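Local coordinates for 24-sterol C-methyltransferase (Haloferax volcanii, PDB 6F5Z), which is a putative S-adenosylmethionine-dependent methyltransferase, binding S-adenosyl-L-homocysteine and forming a holoenzyme with the activator Trm112, at the interface of chains A and B. Sequence-based numbering; all coordinates share one arbitrary frame. Chains: chain A, 24-sterol C-methyltransferase; chain B, UPF0434 family protein.

The interface of chains A and B. Residues chain A 96-97, 99-100, 125, 128; chain B 8-10, 12, 15.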
# COMPACT_ATOMS: atom_id res chain seq x y z
N ASP A 96 13.95 -8.90 -19.46
CA ASP A 96 14.34 -7.66 -20.14
C ASP A 96 13.13 -7.01 -20.72
O ASP A 96 12.56 -7.39 -21.76
CB ASP A 96 15.50 -7.78 -21.14
CG ASP A 96 16.90 -7.54 -20.58
OD1 ASP A 96 17.09 -6.54 -19.79
OD2 ASP A 96 17.79 -8.32 -20.90
N LEU A 97 12.68 -6.05 -19.97
CA LEU A 97 11.43 -5.38 -20.31
C LEU A 97 11.64 -4.39 -21.45
O LEU A 97 12.57 -3.57 -21.39
CB LEU A 97 10.82 -4.72 -19.07
CG LEU A 97 10.58 -5.68 -17.88
CD1 LEU A 97 9.93 -4.99 -16.71
CD2 LEU A 97 9.69 -6.85 -18.30
N PHE A 99 10.51 -1.55 -22.30
CA PHE A 99 10.01 -0.19 -22.05
C PHE A 99 11.15 0.74 -21.66
O PHE A 99 12.10 0.32 -20.97
CB PHE A 99 8.96 -0.18 -20.92
CG PHE A 99 7.77 -1.04 -21.24
CD1 PHE A 99 6.73 -0.55 -22.00
CD2 PHE A 99 7.70 -2.34 -20.77
CE1 PHE A 99 5.64 -1.35 -22.31
CE2 PHE A 99 6.61 -3.15 -21.11
CZ PHE A 99 5.61 -2.65 -21.90
N ASP A 100 11.01 2.02 -22.05
CA ASP A 100 12.03 3.00 -21.70
C ASP A 100 12.10 3.23 -20.20
O ASP A 100 11.14 2.97 -19.46
CB ASP A 100 11.70 4.36 -22.32
CG ASP A 100 11.85 4.46 -23.82
OD1 ASP A 100 12.65 3.69 -24.38
OD2 ASP A 100 11.17 5.30 -24.44
N GLU A 125 14.45 -4.16 -13.28
CA GLU A 125 13.81 -3.70 -14.51
C GLU A 125 12.54 -2.95 -14.23
O GLU A 125 12.24 -1.94 -14.88
CB GLU A 125 13.50 -4.89 -15.42
CG GLU A 125 14.76 -5.37 -16.14
CD GLU A 125 15.12 -4.40 -17.25
OE1 GLU A 125 14.40 -4.40 -18.28
OE2 GLU A 125 16.01 -3.54 -17.03
N ARG A 128 13.41 0.38 -12.99
CA ARG A 128 13.90 1.18 -14.12
C ARG A 128 12.72 1.78 -14.89
O ARG A 128 12.71 2.99 -15.15
CB ARG A 128 14.74 0.31 -15.06
CG ARG A 128 15.34 1.08 -16.24
CD ARG A 128 16.18 0.19 -17.16
NE ARG A 128 15.39 -0.85 -17.83
CZ ARG A 128 14.54 -0.62 -18.84
NH1 ARG A 128 14.35 0.62 -19.29
NH2 ARG A 128 13.84 -1.61 -19.36
N ILE B 8 6.97 4.52 -25.96
CA ILE B 8 7.76 4.11 -24.81
C ILE B 8 8.38 2.74 -24.96
O ILE B 8 8.98 2.23 -24.01
CB ILE B 8 6.97 4.22 -23.49
CG1 ILE B 8 5.78 3.24 -23.47
CG2 ILE B 8 6.57 5.69 -23.24
CD1 ILE B 8 5.17 3.02 -22.06
N LEU B 9 8.23 2.11 -26.14
CA LEU B 9 8.85 0.82 -26.35
C LEU B 9 10.31 0.99 -26.72
O LEU B 9 10.69 1.99 -27.33
CB LEU B 9 8.14 0.05 -27.46
CG LEU B 9 6.66 -0.31 -27.21
CD1 LEU B 9 6.08 -1.05 -28.42
CD2 LEU B 9 6.50 -1.19 -25.94
N CYS B 10 11.12 -0.00 -26.37
CA CYS B 10 12.52 0.01 -26.73
C CYS B 10 13.00 -1.40 -26.96
O CYS B 10 12.30 -2.37 -26.65
CB CYS B 10 13.35 0.70 -25.66
SG CYS B 10 13.33 -0.17 -24.08
N PRO B 12 14.41 -4.71 -26.21
CA PRO B 12 14.64 -5.36 -24.90
C PRO B 12 16.08 -5.71 -24.63
O PRO B 12 16.46 -5.79 -23.47
CB PRO B 12 13.79 -6.63 -24.98
CG PRO B 12 13.63 -6.91 -26.46
CD PRO B 12 13.55 -5.53 -27.09
N LYS B 15 17.86 -1.59 -24.64
CA LYS B 15 17.01 -0.43 -24.34
C LYS B 15 17.18 0.72 -25.31
O LYS B 15 16.78 1.85 -25.01
CB LYS B 15 17.16 0.06 -22.86
CG LYS B 15 17.24 -1.06 -21.81
CD LYS B 15 16.15 -2.12 -21.92
CE LYS B 15 16.37 -3.15 -20.86
NZ LYS B 15 15.53 -4.32 -21.09
O HOH W 1 11.30 4.63 -27.02
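B:Lys15 of the Trm112 activator plugs into the methyltransferase surface and forms the tight end of this patch between the two proteins. Its CG lies anti to the carbonyl carbon, and after a bend at chi2 (-50°) the chain runs out extended to NZ. The ammonium, NZ of B:Lys15, donates to OD1 of A:Asp96 at 3.0 Å, to OE1 of A:Glu125 at 3.0 Å, to the backbone O of A:Leu97, and, within its own chain, to O of B:Pro12, met on a lone pair. A:Glu125 approaches tip to tip, A:Asp96 at about a right angle, and NZ stands above both carboxylate planes. On the way in, CD of B:Lys15 rests on one face of the A:Arg128 guanidinium, toward its rim and 3.5 Å above the plane. That guanidinium is fixed in orientation within its own chain: NE and NH2 clasp OE2 and OE1 of A:Glu125 side-on, while NH1 and NH2 converge end-on on O of A:Phe99. OE1 of A:Glu125 also accepts from N of A:Leu97 through its anti lone pair, so bonds from its own chain are likely to hold it in place for the lysine; the two nearby acids would favour a charged ammonium. An alanine in place of B:Lys15 removes the ammonium and its bonds to A:Asp96, A:Glu125 and A:Leu97 O, and would probably loosen this end of the interface.

Beyond lies an antiparallel bridge between A:Phe99 and B:Leu9, where N of A:Asp100 donates to O of B:Ile8 (2.8 Å, 156° at H). The apolar side-chain contacts are looser: the A:Phe99 ring meets CD2 of B:Leu9 through CE1 at 3.7 Å and CD1 of B:Ile8 through CD1 at 3.9 Å. On the water-bridged side, a water links OD2 of A:Asp100 to O of B:Leu9.

The site joins the A:96-100 loop and helix 119-129 of the methyltransferase domain to the Trm112 segment running from the end of 3-10 helix 3-8 toward strand 18-22.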